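Putative electron transport related protein (Corynebacterium diphtheriae, PDB 4PQ1) probably acts as a DsbF-like thioredoxin-fold thiol-disulfide oxidoreductase, exchanging disulfides with partner proteins through a redox-active cysteine pair. Local coordinates at residues R60-S63 against D64-E68; T146-D149 against L150-I154. All coordinates share one frame; numbering follows the deposited sequence.

Interaction 1: R60-S63 against D64-E68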
loop_
_atom_site.group_PDB
_atom_site.type_symbol
_atom_site.label_atom_id
_atom_site.label_comp_id
_atom_site.label_asym_id
_atom_site.label_seq_id
_atom_site.Cartn_x
_atom_site.Cartn_y
_atom_site.Cartn_z
ATOM N N ARG A 60 -12.932 -3.082 -2.463
ATOM C CA ARG A 60 -13.812 -2.482 -3.484
ATOM C C ARG A 60 -14.420 -1.161 -3.005
ATOM O O ARG A 60 -14.461 -0.162 -3.734
ATOM C CB ARG A 60 -14.935 -3.465 -3.870
ATOM C CG ARG A 60 -14.423 -4.795 -4.454
ATOM C CD ARG A 60 -15.519 -5.648 -5.115
ATOM N NE ARG A 60 -16.545 -6.090 -4.173
ATOM C CZ ARG A 60 -16.508 -7.248 -3.511
ATOM N NH1 ARG A 60 -15.485 -8.083 -3.674
ATOM N NH2 ARG A 60 -17.488 -7.576 -2.675
ATOM N N SER A 61 -14.894 -1.182 -1.765
ATOM C CA SER A 61 -15.444 -0.019 -1.086
ATOM C C SER A 61 -14.470 1.172 -0.986
ATOM O O SER A 61 -14.856 2.313 -1.232
ATOM C CB SER A 61 -15.895 -0.454 0.313
ATOM O OG SER A 61 -16.220 0.643 1.134
ATOM N N GLU A 62 -13.209 0.908 -0.635
ATOM C CA GLU A 62 -12.242 1.985 -0.420
ATOM C C GLU A 62 -11.450 2.307 -1.693
ATOM O O GLU A 62 -10.522 3.112 -1.672
ATOM C CB GLU A 62 -11.272 1.616 0.709
ATOM C CG GLU A 62 -10.295 0.527 0.320
ATOM C CD GLU A 62 -9.114 0.339 1.285
ATOM O OE1 GLU A 62 -8.264 -0.511 0.950
ATOM O OE2 GLU A 62 -9.017 1.006 2.352
ATOM N N SER A 63 -11.829 1.689 -2.807
ATOM C CA SER A 63 -11.021 1.763 -4.028
ATOM C C SER A 63 -10.994 3.165 -4.627
ATOM O O SER A 63 -9.939 3.650 -5.038
ATOM C CB SER A 63 -11.544 0.756 -5.068
ATOM O OG SER A 63 -10.826 0.847 -6.293
ATOM N N ASP A 64 -12.156 3.813 -4.677
ATOM C CA ASP A 64 -12.241 5.158 -5.225
ATOM C C ASP A 64 -11.376 6.140 -4.445
ATOM O O ASP A 64 -10.783 7.061 -5.017
ATOM C CB ASP A 64 -13.682 5.648 -5.218
ATOM C CG ASP A 64 -14.526 5.007 -6.314
ATOM O OD1 ASP A 64 -13.952 4.530 -7.321
ATOM O OD2 ASP A 64 -15.767 5.002 -6.168
ATOM N N ASP A 65 -11.323 5.947 -3.130
ATOM C CA ASP A 65 -10.592 6.856 -2.264
ATOM C C ASP A 65 -9.092 6.736 -2.499
ATOM O O ASP A 65 -8.373 7.738 -2.532
ATOM C CB ASP A 65 -10.944 6.588 -0.799
ATOM C CG ASP A 65 -12.163 7.379 -0.340
ATOM O OD1 ASP A 65 -12.858 7.977 -1.196
ATOM O OD2 ASP A 65 -12.431 7.414 0.879
ATOM N N LEU A 66 -8.615 5.512 -2.683
ATOM C CA LEU A 66 -7.203 5.314 -2.961
ATOM C C LEU A 66 -6.861 5.960 -4.301
ATOM O O LEU A 66 -5.782 6.504 -4.467
ATOM C CB LEU A 66 -6.857 3.825 -2.954
ATOM C CG LEU A 66 -6.952 3.124 -1.593
ATOM C CD1 LEU A 66 -7.013 1.624 -1.794
ATOM C CD2 LEU A 66 -5.754 3.468 -0.754
ATOM N N GLN A 67 -7.794 5.922 -5.246
ATOM C CA GLN A 67 -7.596 6.605 -6.522
ATOM C C GLN A 67 -7.468 8.098 -6.274
ATOM O O GLN A 67 -6.662 8.785 -6.898
ATOM C CB GLN A 67 -8.753 6.325 -7.498
ATOM C CG GLN A 67 -8.542 6.935 -8.893
ATOM C CD GLN A 67 -7.258 6.452 -9.554
ATOM O OE1 GLN A 67 -6.785 5.343 -9.285
ATOM N NE2 GLN A 67 -6.693 7.273 -10.425
ATOM N N GLU A 68 -8.267 8.594 -5.343
ATOM C CA GLU A 68 -8.291 10.008 -5.023
ATOM C C GLU A 68 -6.933 10.458 -4.476
ATOM O O GLU A 68 -6.331 11.415 -4.970
ATOM C CB GLU A 68 -9.401 10.268 -4.012
ATOM C CG GLU A 68 -9.676 11.712 -3.722
ATOM C CD GLU A 68 -10.798 11.854 -2.722
ATOM O OE1 GLU A 68 -11.765 11.054 -2.793
ATOM O OE2 GLU A 68 -10.699 12.753 -1.859
HETATM O O HOH W 1 -13.725 4.893 -2.172
#
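Glu-62 and Leu-66 meet one helical turn apart, their side chains crossing at a slant. The closest atoms are Glu-62 OE1 and Leu-66 CD1, 3.7 Å apart; the methyl group lies along the outer part of the glutamate, with CD and CG only slightly farther off. Glu-62 CG sits between its own N and carbonyl carbon (chi1 71°), and the chain beyond runs out extended, carrying the buried carboxylate past the leucine. OE1 accepts from Asn-50 ND2 and OE2 from the backbone N of Val-145, which together fix the rotation of the group. The backbone beneath illustrates how a helix can be interrupted yet continue. Glu-62 leaves helical geometry after helix 57-61 and stands at the N-cap of helix 63-73. Its O takes Leu-66 N at 3.2 Å, in the carbonyl plane, and a weak bond from Asp-65 N. At the break a water takes over: it donates to Ser-61 O at 3.0 Å and accepts from Asp-65 N at 2.8 Å, bridging the last turn of one helix to the first of the next. The pattern that starts with Leu-66 N continues with Gln-67 N to Ser-63 O, 3.1 Å. Three residues after Cys-59, the second cysteine of the Cys-56/Cys-59 disulfide, Glu-62 approaches the CxxC motif without touching it, consistent with the buried acid near the cysteines in ResA-like relatives. Around this junction, Ser-63 packs on Phe-95 of helix 89-98, Leu-66 and Gln-67 lie against Tyr-103, and Asn-50 belongs to the central strand 46-52.

Interaction 2: T146-D149 against L150-I154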
loop_
_atom_site.group_PDB
_atom_site.type_symbol
_atom_site.label_atom_id
_atom_site.label_comp_id
_atom_site.label_asym_id
_atom_site.label_seq_id
_atom_site.Cartn_x
_atom_site.Cartn_y
_atom_site.Cartn_z
ATOM N N THR A 146 -10.365 5.879 4.542
ATOM C CA THR A 146 -10.880 6.915 3.649
ATOM C C THR A 146 -9.734 7.710 3.059
ATOM O O THR A 146 -8.592 7.615 3.519
ATOM C CB THR A 146 -11.806 7.922 4.357
ATOM O OG1 THR A 146 -11.060 8.633 5.351
ATOM C CG2 THR A 146 -12.978 7.234 5.005
ATOM N N ALA A 147 -10.045 8.528 2.061
ATOM C CA ALA A 147 -9.026 9.352 1.435
ATOM C C ALA A 147 -8.453 10.375 2.436
ATOM O O ALA A 147 -7.284 10.750 2.350
ATOM C CB ALA A 147 -9.588 10.043 0.213
ATOM N N GLN A 148 -9.264 10.781 3.409
ATOM C CA GLN A 148 -8.856 11.809 4.356
ATOM C C GLN A 148 -7.963 11.213 5.464
ATOM O O GLN A 148 -7.107 11.918 6.023
ATOM C CB GLN A 148 -10.090 12.510 4.940
ATOM C CG GLN A 148 -9.834 13.906 5.534
ATOM C CD GLN A 148 -8.998 14.811 4.633
ATOM O OE1 GLN A 148 -7.797 14.977 4.848
ATOM N NE2 GLN A 148 -9.631 15.403 3.627
ATOM N N ASP A 149 -8.161 9.928 5.775
ATOM C CA ASP A 149 -7.235 9.182 6.640
ATOM C C ASP A 149 -5.822 9.374 6.121
ATOM O O ASP A 149 -4.911 9.769 6.853
ATOM C CB ASP A 149 -7.549 7.677 6.663
ATOM C CG ASP A 149 -8.740 7.314 7.540
ATOM O OD1 ASP A 149 -8.915 7.915 8.626
ATOM O OD2 ASP A 149 -9.493 6.388 7.141
ATOM N N LEU A 150 -5.663 9.113 4.830
ATOM C CA LEU A 150 -4.362 9.108 4.193
ATOM C C LEU A 150 -3.845 10.506 3.969
ATOM O O LEU A 150 -2.679 10.776 4.221
ATOM C CB LEU A 150 -4.427 8.366 2.870
ATOM C CG LEU A 150 -4.920 6.932 3.050
ATOM C CD1 LEU A 150 -4.997 6.227 1.712
ATOM C CD2 LEU A 150 -4.006 6.180 3.992
ATOM N N ILE A 151 -4.713 11.391 3.498
ATOM C CA ILE A 151 -4.313 12.758 3.216
ATOM C C ILE A 151 -3.774 13.456 4.475
ATOM O O ILE A 151 -2.782 14.154 4.415
ATOM C CB ILE A 151 -5.483 13.568 2.605
ATOM C CG1 ILE A 151 -5.603 13.255 1.112
ATOM C CG2 ILE A 151 -5.260 15.072 2.786
ATOM C CD1 ILE A 151 -6.857 13.797 0.484
ATOM N N LYS A 152 -4.423 13.239 5.610
ATOM C CA LYS A 152 -3.984 13.823 6.857
ATOM C C LYS A 152 -2.560 13.421 7.179
ATOM O O LYS A 152 -1.752 14.260 7.580
ATOM C CB LYS A 152 -4.915 13.424 7.995
ATOM C CG LYS A 152 -6.207 14.203 7.978
ATOM C CD LYS A 152 -7.018 13.970 9.238
ATOM C CE LYS A 152 -8.187 14.945 9.303
ATOM N NZ LYS A 152 -9.037 14.739 10.511
ATOM N N VAL A 153 -2.249 12.144 6.991
ATOM C CA VAL A 153 -0.889 11.680 7.156
ATOM C C VAL A 153 -0.017 12.306 6.086
ATOM O O VAL A 153 1.072 12.816 6.383
ATOM C CB VAL A 153 -0.757 10.159 7.055
ATOM C CG1 VAL A 153 0.716 9.762 7.277
ATOM C CG2 VAL A 153 -1.678 9.470 8.058
ATOM N N ILE A 154 -0.495 12.257 4.845
ATOM C CA ILE A 154 0.264 12.789 3.709
ATOM C C ILE A 154 0.752 14.198 4.020
ATOM O O ILE A 154 1.947 14.469 3.959
ATOM C CB ILE A 154 -0.568 12.812 2.399
ATOM C CG1 ILE A 154 -0.831 11.389 1.888
ATOM C CG2 ILE A 154 0.152 13.605 1.311
ATOM C CD1 ILE A 154 0.433 10.618 1.607
#
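The side-chain amide of Gln-148 presents its oxygen to Ile-151 and Lys-152, which lie to opposite sides of the amide plane. On one side Ile-151 CB lies over the face, 3.5 Å from Gln-148 OE1, while Ile-151 CG2, nearer the edge, comes to 3.3 Å from that oxygen, the two side chains crossing; on the other, and only slightly off the plane, Lys-152 CG stands 3.6 Å from the same oxygen. A bend at chi2 (47°) turns the amide forward, toward the next turn of the helix. The second flat group, the carboxylate of Asp-149, faces the helix start. Its CG lies beside the backbone N (chi1 -77°), a position from which OD2 accepts from Thr-146 N at 2.8 Å, on the anti side and 29° out of the carboxylate plane. Thr-146 OG1 answers by accepting from Asp-149 N at 3.2 Å, completing a capping box, and Gln-148 N adds a weak bond to that hydroxyl. From there the helical ladder runs on, with Ile-151 N bonded to Ala-147 O (2.9 Å) and Lys-152 N to Gln-148 O (3.0 Å). The chemistry is thus divided: one hydroxyl accepts from two first-turn N-H groups, while the carboxylate takes the N-H of the N-cap residue, probably gains from the helix dipole, and through its salt bridge with Arg-143 NH1 ties the helix start to the residues leading into it.

Overall arrangement
The two contacts show how adjacent helix starts in a thioredoxin-like fold can be joined. Interaction 1 comes first along the chain, just after the cysteine pair, where helix 57-61 gives way to helix 63-73; interaction 2 opens the C-terminal helix 147-156. Their centres lie 12 Å apart, and helices 63-73 and 147-156 pack side by side. Asp-65 OD2 and Ala-147 N, 2.9 Å apart, form a probable hydrogen bond between them, while Leu-66 CD2 meets Leu-150 CD1 at 3.8 Å. Leu-150 also reaches strand 127-131 of the central sheet, so helix 63-73, which follows the helix of the cysteine pair, and the chain's last helix form one layer against the sheet.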